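Long-range contacts in glutamate receptor IIB (Drosophila melanogaster, PDB 4WXJ), which binds glutamate through the two-lobed domain described here and probably gates a cation channel in the postsynaptic muscle membrane: residues S119-K124 and C212-G218; G18-F22 and T202-Y207; L85-Q91 and I228-L232. All blocks are in the same frame, centred on the assembly; numbering follows the deposited sequence.

How the contacts relate
Contacts 1 and 3 sit at opposite ends of the ligand-binding domain, about 36 Å between centres, yet both use strand 214-230, which runs from one lobe to the other; contact 2 lies near the chain's centre and joins the lobes. All three mix buried and exposed residues. Contact 1 is antiparallel sheet pairing held by backbone hydrogen bonds, whereas contact 3 relies on apolar fit around a proline and contact 2 on tyrosine, asparagine and water together with a proline-tyrosine CH-pi contact. Contacts 1 and 2 touch through L204 of helix 201-208, whose CD1 lies 3.6 Å from L121 N; contact 3 touches neither.

Contact 1: S119-K124 and C212-G218; sequences SILSYK and CELTQIG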
loop_
_atom_site.group_PDB
_atom_site.type_symbol
_atom_site.label_atom_id
_atom_site.label_comp_id
_atom_site.label_asym_id
_atom_site.label_seq_id
_atom_site.Cartn_x
_atom_site.Cartn_y
_atom_site.Cartn_z
ATOM N N SER A 119 -2.051 -8.824 7.617
ATOM C CA SER A 119 -1.848 -10.226 7.946
ATOM C C SER A 119 -0.390 -10.617 7.734
ATOM O O SER A 119 0.462 -9.761 7.481
ATOM C CB SER A 119 -2.772 -11.115 7.110
ATOM O OG SER A 119 -2.876 -12.411 7.678
ATOM N N ILE A 120 -0.115 -11.913 7.843
ATOM C CA ILE A 120 1.250 -12.422 7.834
ATOM C C ILE A 120 1.517 -13.281 6.599
ATOM O O ILE A 120 0.865 -14.303 6.396
ATOM C CB ILE A 120 1.534 -13.261 9.097
ATOM C CG1 ILE A 120 1.219 -12.459 10.364
ATOM C CG2 ILE A 120 2.990 -13.724 9.116
ATOM C CD1 ILE A 120 1.098 -13.313 11.608
ATOM N N LEU A 121 2.479 -12.860 5.781
ATOM C CA LEU A 121 2.932 -13.664 4.651
ATOM C C LEU A 121 4.091 -14.541 5.101
ATOM O O LEU A 121 5.080 -14.042 5.644
ATOM C CB LEU A 121 3.358 -12.780 3.475
ATOM C CG LEU A 121 3.901 -13.527 2.251
ATOM C CD1 LEU A 121 2.823 -14.393 1.622
ATOM C CD2 LEU A 121 4.468 -12.554 1.232
ATOM N N SER A 122 3.965 -15.844 4.870
ATOM C CA SER A 122 4.958 -16.801 5.337
ATOM C C SER A 122 5.279 -17.863 4.292
ATOM O O SER A 122 4.503 -18.106 3.367
ATOM C CB SER A 122 4.473 -17.480 6.617
ATOM O OG SER A 122 5.406 -18.451 7.058
ATOM N N TYR A 123 6.440 -18.487 4.455
ATOM C CA TYR A 123 6.812 -19.649 3.665
ATOM C C TYR A 123 6.030 -20.842 4.196
ATOM O O TYR A 123 5.850 -20.974 5.406
ATOM C CB TYR A 123 8.319 -19.900 3.750
ATOM C CG TYR A 123 8.882 -20.746 2.631
ATOM C CD1 TYR A 123 9.347 -20.162 1.461
ATOM C CD2 TYR A 123 8.959 -22.127 2.748
ATOM C CE1 TYR A 123 9.868 -20.929 0.436
ATOM C CE2 TYR A 123 9.478 -22.904 1.729
ATOM C CZ TYR A 123 9.932 -22.298 0.575
ATOM O OH TYR A 123 10.448 -23.066 -0.444
ATOM N N LYS A 124 5.553 -21.698 3.299
ATOM C CA LYS A 124 4.802 -22.880 3.706
ATOM C C LYS A 124 5.660 -23.817 4.551
ATOM O O LYS A 124 6.880 -23.870 4.393
ATOM C CB LYS A 124 4.262 -23.619 2.480
ATOM C CG LYS A 124 3.011 -22.993 1.891
ATOM C CD LYS A 124 2.522 -23.755 0.672
ATOM C CE LYS A 124 1.139 -23.289 0.252
ATOM N NZ LYS A 124 0.812 -23.683 -1.147
ATOM N N CYS A 212 3.292 -20.229 -5.145
ATOM C CA CYS A 212 2.700 -21.401 -4.505
ATOM C C CYS A 212 3.449 -21.865 -3.254
ATOM O O CYS A 212 2.924 -22.664 -2.481
ATOM C CB CYS A 212 2.623 -22.552 -5.513
ATOM S SG CYS A 212 1.724 -22.152 -7.041
ATOM N N GLU A 213 4.666 -21.369 -3.051
ATOM C CA GLU A 213 5.452 -21.766 -1.886
ATOM C C GLU A 213 5.126 -20.905 -0.664
ATOM O O GLU A 213 5.713 -21.085 0.405
ATOM C CB GLU A 213 6.955 -21.694 -2.196
ATOM C CG GLU A 213 7.543 -20.291 -2.363
ATOM C CD GLU A 213 7.408 -19.750 -3.774
ATOM O OE1 GLU A 213 6.325 -19.903 -4.375
ATOM O OE2 GLU A 213 8.394 -19.174 -4.282
ATOM N N LEU A 214 4.183 -19.979 -0.828
ATOM C CA LEU A 214 3.827 -19.035 0.229
ATOM C C LEU A 214 2.388 -19.225 0.700
ATOM O O LEU A 214 1.543 -19.729 -0.037
ATOM C CB LEU A 214 4.021 -17.600 -0.262
ATOM C CG LEU A 214 5.408 -17.259 -0.805
ATOM C CD1 LEU A 214 5.443 -15.814 -1.274
ATOM C CD2 LEU A 214 6.479 -17.514 0.244
ATOM N N THR A 215 2.121 -18.810 1.935
ATOM C CA THR A 215 0.782 -18.901 2.506
ATOM C C THR A 215 0.563 -17.812 3.551
ATOM O O THR A 215 1.511 -17.161 3.995
ATOM C CB THR A 215 0.533 -20.282 3.151
ATOM O OG1 THR A 215 -0.831 -20.375 3.584
ATOM C CG2 THR A 215 1.461 -20.503 4.342
ATOM N N GLN A 216 -0.695 -17.622 3.938
ATOM C CA GLN A 216 -1.050 -16.650 4.963
ATOM C C GLN A 216 -1.133 -17.335 6.322
ATOM O O GLN A 216 -1.691 -18.426 6.437
ATOM C CB GLN A 216 -2.382 -15.975 4.621
ATOM C CG GLN A 216 -2.817 -14.897 5.614
ATOM C CD GLN A 216 -4.187 -14.321 5.303
ATOM O OE1 GLN A 216 -4.925 -13.935 6.209
ATOM N NE2 GLN A 216 -4.531 -14.249 4.021
ATOM N N ILE A 217 -0.568 -16.696 7.344
ATOM C CA ILE A 217 -0.680 -17.188 8.713
ATOM C C ILE A 217 -1.756 -16.415 9.467
ATOM O O ILE A 217 -1.714 -15.187 9.544
ATOM C CB ILE A 217 0.657 -17.076 9.476
ATOM C CG1 ILE A 217 1.682 -18.046 8.884
ATOM C CG2 ILE A 217 0.453 -17.365 10.971
ATOM C CD1 ILE A 217 3.072 -17.939 9.491
ATOM N N GLY A 218 -2.715 -17.147 10.023
ATOM C CA GLY A 218 -3.739 -16.558 10.862
ATOM C C GLY A 218 -4.764 -15.742 10.101
ATOM O O GLY A 218 -4.830 -15.782 8.871
#
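The two strands twist strongly against each other, their short axes making 140° at a closest approach of 4.7 Å. The ladder is fixed by S122 N to T215 O and T215 N to S122 O, both 2.9 Å, with I217 N to I120 O (2.9 Å) on one side and K124 N to E213 O (3.0 Å) on the other. On the face carrying I120, S122, T215 and I217, the small S122 leaves a hollow that I217 fills: its CD1 comes to 3.2 Å from S122 CB, while I217 CB rests 3.9 Å from I120 CB. This pairing belongs to the second lobe of the clamshell ligand-binding domain of ionotropic glutamate receptors, where strand 108-123 is an inner strand of a mixed sheet and strand 214-230 one of its two edge strands. On the reverse face L121 leans diagonally, its CD1 3.9 Å from L214 CB, and L204 of helix 201-208 and V185 of helix 181-191 pack onto L121. Farther along, the CA atoms of Y123 and L214 close to 4.6 Å and their side chains diverge; the Y123 ring has E213 O over one face and its CE1 3.7 Å from E213 CG. S122 OG bonds Y123 O (3.0 Å) and T126 OG1 of the engineered linker. K124, stretched through chi2 to chi4 near 180°, lays its CG 3.8 Å from T215 CG2 and its CE 3.6 Å from L214 O, then bonds C212 O through NZ at 2.7 Å, beside the C212-C268 disulfide.

Contact 2: G18-F22 and T202-Y207; sequences GKPYF and TNLQYY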
loop_
_atom_site.group_PDB
_atom_site.type_symbol
_atom_site.label_atom_id
_atom_site.label_comp_id
_atom_site.label_asym_id
_atom_site.label_seq_id
_atom_site.Cartn_x
_atom_site.Cartn_y
_atom_site.Cartn_z
ATOM N N GLY A 18 4.527 -0.310 -8.630
ATOM C CA GLY A 18 4.256 -1.454 -7.783
ATOM C C GLY A 18 2.975 -2.134 -8.210
ATOM O O GLY A 18 1.899 -1.538 -8.166
ATOM N N LYS A 19 3.092 -3.386 -8.634
ATOM C CA LYS A 19 1.945 -4.132 -9.127
ATOM C C LYS A 19 1.042 -4.548 -7.974
ATOM O O LYS A 19 1.516 -4.721 -6.852
ATOM C CB LYS A 19 2.407 -5.361 -9.906
ATOM C CG LYS A 19 3.154 -5.032 -11.186
ATOM C CD LYS A 19 3.717 -6.285 -11.832
ATOM C CE LYS A 19 4.368 -5.975 -13.170
ATOM N NZ LYS A 19 5.078 -7.159 -13.730
ATOM N N PRO A 20 -0.261 -4.725 -8.245
ATOM C CA PRO A 20 -0.947 -4.552 -9.531
ATOM C C PRO A 20 -1.533 -3.155 -9.738
ATOM O O PRO A 20 -2.386 -2.972 -10.606
ATOM C CB PRO A 20 -2.060 -5.595 -9.459
ATOM C CG PRO A 20 -2.421 -5.627 -8.014
ATOM C CD PRO A 20 -1.149 -5.344 -7.243
ATOM N N TYR A 21 -1.074 -2.181 -8.960
ATOM C CA TYR A 21 -1.682 -0.854 -8.970
ATOM C C TYR A 21 -1.159 0.016 -10.104
ATOM O O TYR A 21 -1.932 0.691 -10.785
ATOM C CB TYR A 21 -1.443 -0.161 -7.626
ATOM C CG TYR A 21 -1.881 -1.001 -6.451
ATOM C CD1 TYR A 21 -3.209 -1.024 -6.046
ATOM C CD2 TYR A 21 -0.970 -1.782 -5.753
ATOM C CE1 TYR A 21 -3.616 -1.797 -4.976
ATOM C CE2 TYR A 21 -1.367 -2.557 -4.684
ATOM C CZ TYR A 21 -2.693 -2.566 -4.302
ATOM O OH TYR A 21 -3.093 -3.332 -3.232
ATOM N N PHE A 22 0.154 -0.004 -10.307
ATOM C CA PHE A 22 0.790 0.859 -11.293
ATOM C C PHE A 22 2.136 0.281 -11.709
ATOM O O PHE A 22 2.998 0.034 -10.868
ATOM C CB PHE A 22 0.965 2.268 -10.722
ATOM C CG PHE A 22 1.443 3.278 -11.721
ATOM C CD1 PHE A 22 2.797 3.518 -11.892
ATOM C CD2 PHE A 22 0.540 3.998 -12.481
ATOM C CE1 PHE A 22 3.237 4.452 -12.807
ATOM C CE2 PHE A 22 0.973 4.934 -13.397
ATOM C CZ PHE A 22 2.325 5.163 -13.558
ATOM N N THR A 202 -4.631 -7.040 0.926
ATOM C CA THR A 202 -4.751 -6.842 -0.512
ATOM C C THR A 202 -3.501 -7.327 -1.230
ATOM O O THR A 202 -3.561 -8.185 -2.114
ATOM C CB THR A 202 -4.981 -5.361 -0.853
ATOM O OG1 THR A 202 -4.030 -4.554 -0.143
ATOM C CG2 THR A 202 -6.383 -4.944 -0.462
ATOM N N ASN A 203 -2.362 -6.769 -0.835
ATOM C CA ASN A 203 -1.088 -7.109 -1.450
ATOM C C ASN A 203 -0.706 -8.555 -1.176
ATOM O O ASN A 203 -0.105 -9.216 -2.021
ATOM C CB ASN A 203 0.008 -6.171 -0.943
ATOM C CG ASN A 203 -0.282 -4.718 -1.255
ATOM O OD1 ASN A 203 -0.851 -4.402 -2.300
ATOM N ND2 ASN A 203 0.100 -3.825 -0.348
ATOM N N LEU A 204 -1.057 -9.041 0.011
ATOM C CA LEU A 204 -0.776 -10.420 0.384
ATOM C C LEU A 204 -1.510 -11.377 -0.544
ATOM O O LEU A 204 -0.933 -12.356 -1.017
ATOM C CB LEU A 204 -1.178 -10.680 1.838
ATOM C CG LEU A 204 -0.656 -11.988 2.445
ATOM C CD1 LEU A 204 -0.442 -11.825 3.940
ATOM C CD2 LEU A 204 -1.603 -13.146 2.179
ATOM N N GLN A 205 -2.784 -11.089 -0.796
ATOM C CA GLN A 205 -3.594 -11.912 -1.687
ATOM C C GLN A 205 -2.978 -11.956 -3.077
ATOM O O GLN A 205 -2.892 -13.018 -3.693
ATOM C CB GLN A 205 -5.024 -11.373 -1.772
ATOM C CG GLN A 205 -5.949 -12.213 -2.653
ATOM C CD GLN A 205 -7.273 -11.529 -2.945
ATOM O OE1 GLN A 205 -7.459 -10.349 -2.649
ATOM N NE2 GLN A 205 -8.202 -12.275 -3.533
ATOM N N TYR A 206 -2.554 -10.795 -3.565
ATOM C CA TYR A 206 -1.971 -10.691 -4.895
ATOM C C TYR A 206 -0.755 -11.592 -5.057
ATOM O O TYR A 206 -0.619 -12.283 -6.067
ATOM C CB TYR A 206 -1.575 -9.248 -5.199
ATOM C CG TYR A 206 -0.851 -9.103 -6.516
ATOM C CD1 TYR A 206 -1.553 -9.008 -7.710
ATOM C CD2 TYR A 206 0.537 -9.070 -6.569
ATOM C CE1 TYR A 206 -0.895 -8.879 -8.917
ATOM C CE2 TYR A 206 1.203 -8.941 -7.772
ATOM C CZ TYR A 206 0.482 -8.847 -8.944
ATOM O OH TYR A 206 1.139 -8.719 -10.143
ATOM N N TYR A 207 0.125 -11.584 -4.061
ATOM C CA TYR A 207 1.391 -12.303 -4.155
ATOM C C TYR A 207 1.259 -13.783 -3.802
ATOM O O TYR A 207 1.942 -14.622 -4.386
ATOM C CB TYR A 207 2.442 -11.646 -3.255
ATOM C CG TYR A 207 3.072 -10.418 -3.873
ATOM C CD1 TYR A 207 4.026 -10.537 -4.875
ATOM C CD2 TYR A 207 2.722 -9.142 -3.452
ATOM C CE1 TYR A 207 4.608 -9.422 -5.445
ATOM C CE2 TYR A 207 3.298 -8.020 -4.015
ATOM C CZ TYR A 207 4.241 -8.166 -5.013
ATOM O OH TYR A 207 4.821 -7.055 -5.580
HETATM O O HOH W 1 1.482 -5.060 -3.817
#
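Here the two lobes of the glutamate-receptor clamshell meet: a turn of the first lobe, 18-22, abuts helix 201-208 of the second. The turn contains a classic beta bulge, Y21 and F22 both facing G18, and a cis peptide before P20. Y206 adopts chi1 near 175° (t), which presents its ring face to the proline: P20 CD stands 3.8 Å from the ring centroid, only 14° off the normal, a CH-pi contact, and P20 CG is 3.5 Å from Y206 CD1. F261 of helix 252-261 packs on both residues. The base of K19 meets the helix, CB 3.6 Å from Y206 OH, while its m, t, t, t chain leads away. Y21, with chi1 at -53° (m), extends its hydroxyl to the helix and donates to N203 OD1 at 2.7 Å, the acceptor lying at the ring edge near its plane. T202 OG1, whose stronger partner is Y226 OH, is 3.5 Å from Y21 OH. N203 is itself in the m rotamer, and its ND2 bonds D96, a glutamate-binding residue, so the lobe junction borders the ligand pocket. One water joins the segments, donating to K19 O at 3.1 Å and weakly to N203 OD1 at 2.9 Å.

Contact 3: L85-Q91 and I228-L232; sequences LIDNNAQ and IAVPL
In the first lobe of the glutamate-receptor ligand-binding domain, the turn that ends helix 80-86 closes against strand 214-230 as it leaves the sheet. Build 228-230 extended (A229 at phi/psi -88/136, V230 at -138/160, with chi1 near -60°), then P231 at -59/149 with its ring C-gamma exo. Set the CA atoms of L85 and P231 5.6 Å apart and those of Q91 and V230 5.8 Å apart. L85, still helical at -77/-40, points its side chain toward the strand. With chi1 -75° (m) and chi2 158° (t), it places CD1 3.3 Å from A229 CB and CD2 3.9 Å from V230 CA and 3.7 Å from P231 CD; V107 packs against it too. I86 is helical and points away. D87 (-85/6) is the first residue to leave helical angles, and its OD2 forms a salt bridge with R83. N88 turns the chain with left-handed angles, 56/21, its N making a weak 3.0 Å bond to L85 O, and N89 (-73/-15) carries the turn on. A90, at -140/151, is extended and brings its O to 4.0 Å from P231 CG, so the proline ring rests with one side on L85 and the returning backbone. Q91 (-102/-21) aims CA-to-CB away, and its OE1 accepts from T12 N in strand 10-15. Contact here is van der Waals throughout; A229 instead pairs its backbone with G93, and its side chain lies about 7 Å from that of the glutamate-binding R103. Finally, Q91 O faces V230 CG1 at 3.6 Å and P231 CD at 3.2 Å.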
loop_
_atom_site.group_PDB
_atom_site.type_symbol
_atom_site.label_atom_id
_atom_site.label_comp_id
_atom_site.label_asym_id
_atom_site.label_seq_id
_atom_site.Cartn_x
_atom_site.Cartn_y
_atom_site.Cartn_z
ATOM N N LEU A 85 2.634 16.069 -3.026
ATOM C CA LEU A 85 1.364 16.739 -2.777
ATOM C C LEU A 85 1.557 17.961 -1.882
ATOM O O LEU A 85 0.943 19.005 -2.104
ATOM C CB LEU A 85 0.367 15.765 -2.145
ATOM C CG LEU A 85 -0.235 14.750 -3.118
ATOM C CD1 LEU A 85 -0.764 13.542 -2.376
ATOM C CD2 LEU A 85 -1.342 15.396 -3.932
ATOM N N ILE A 86 2.414 17.826 -0.874
ATOM C CA ILE A 86 2.715 18.932 0.030
ATOM C C ILE A 86 3.349 20.091 -0.735
ATOM O O ILE A 86 3.024 21.254 -0.497
ATOM C CB ILE A 86 3.654 18.486 1.172
ATOM C CG1 ILE A 86 2.937 17.487 2.084
ATOM C CG2 ILE A 86 4.119 19.687 2.000
ATOM C CD1 ILE A 86 3.852 16.762 3.052
ATOM N N ASP A 87 4.252 19.764 -1.655
ATOM C CA ASP A 87 4.925 20.772 -2.469
ATOM C C ASP A 87 4.098 21.166 -3.696
ATOM O O ASP A 87 4.569 21.910 -4.557
ATOM C CB ASP A 87 6.299 20.261 -2.912
ATOM C CG ASP A 87 7.213 19.953 -1.739
ATOM O OD1 ASP A 87 6.913 20.402 -0.612
ATOM O OD2 ASP A 87 8.240 19.268 -1.946
ATOM N N ASN A 88 2.871 20.658 -3.771
ATOM C CA ASN A 88 1.948 20.980 -4.860
ATOM C C ASN A 88 2.507 20.683 -6.255
ATOM O O ASN A 88 2.036 21.237 -7.248
ATOM C CB ASN A 88 1.531 22.453 -4.776
ATOM C CG ASN A 88 0.673 22.745 -3.560
ATOM O OD1 ASN A 88 1.173 23.167 -2.517
ATOM N ND2 ASN A 88 -0.629 22.515 -3.688
ATOM N N ASN A 89 3.505 19.808 -6.330
ATOM C CA ASN A 89 4.007 19.339 -7.618
ATOM C C ASN A 89 3.024 18.370 -8.266
ATOM O O ASN A 89 3.119 18.071 -9.458
ATOM C CB ASN A 89 5.371 18.665 -7.456
ATOM C CG ASN A 89 6.467 19.646 -7.089
ATOM O OD1 ASN A 89 6.308 20.857 -7.235
ATOM N ND2 ASN A 89 7.593 19.124 -6.617
ATOM N N ALA A 90 2.083 17.878 -7.465
ATOM C CA ALA A 90 1.023 17.007 -7.950
ATOM C C ALA A 90 -0.284 17.371 -7.261
ATOM O O ALA A 90 -0.282 17.854 -6.128
ATOM C CB ALA A 90 1.371 15.550 -7.708
ATOM N N GLN A 91 -1.395 17.143 -7.955
ATOM C CA GLN A 91 -2.717 17.472 -7.434
ATOM C C GLN A 91 -3.428 16.223 -6.916
ATOM O O GLN A 91 -4.360 16.312 -6.116
ATOM C CB GLN A 91 -3.563 18.148 -8.518
ATOM C CG GLN A 91 -3.045 19.512 -8.958
ATOM C CD GLN A 91 -1.755 19.429 -9.756
ATOM O OE1 GLN A 91 -1.648 18.651 -10.706
ATOM N NE2 GLN A 91 -0.765 20.226 -9.368
ATOM N N ILE A 228 -7.454 8.236 -2.187
ATOM C CA ILE A 228 -6.722 9.128 -3.072
ATOM C C ILE A 228 -6.293 10.354 -2.280
ATOM O O ILE A 228 -7.120 11.019 -1.653
ATOM C CB ILE A 228 -7.565 9.551 -4.290
ATOM C CG1 ILE A 228 -7.837 8.336 -5.182
ATOM C CG2 ILE A 228 -6.847 10.653 -5.077
ATOM C CD1 ILE A 228 -8.691 8.629 -6.407
ATOM N N ALA A 229 -4.999 10.646 -2.308
ATOM C CA ALA A 229 -4.456 11.787 -1.584
ATOM C C ALA A 229 -4.519 13.047 -2.441
ATOM O O ALA A 229 -4.198 13.014 -3.631
ATOM C CB ALA A 229 -3.026 11.508 -1.152
ATOM N N VAL A 230 -4.944 14.148 -1.830
ATOM C CA VAL A 230 -4.958 15.450 -2.486
ATOM C C VAL A 230 -4.471 16.515 -1.506
ATOM O O VAL A 230 -4.497 16.298 -0.295
ATOM C CB VAL A 230 -6.366 15.821 -2.999
ATOM C CG1 VAL A 230 -6.857 14.791 -4.007
ATOM C CG2 VAL A 230 -7.352 15.948 -1.838
ATOM N N PRO A 231 -4.024 17.672 -2.024
ATOM C CA PRO A 231 -3.580 18.746 -1.129
ATOM C C PRO A 231 -4.690 19.187 -0.184
ATOM O O PRO A 231 -5.862 19.116 -0.554
ATOM C CB PRO A 231 -3.194 19.874 -2.091
ATOM C CG PRO A 231 -2.931 19.200 -3.391
ATOM C CD PRO A 231 -3.876 18.044 -3.442
ATOM N N LEU A 232 -4.324 19.620 1.018
ATOM C CA LEU A 232 -5.300 20.042 2.018
ATOM C C LEU A 232 -6.253 21.097 1.466
ATOM O O LEU A 232 -5.825 22.084 0.866
ATOM C CB LEU A 232 -4.590 20.577 3.264
ATOM C CG LEU A 232 -4.043 19.507 4.211
ATOM C CD1 LEU A 232 -3.046 20.106 5.187
ATOM C CD2 LEU A 232 -5.178 18.819 4.966
#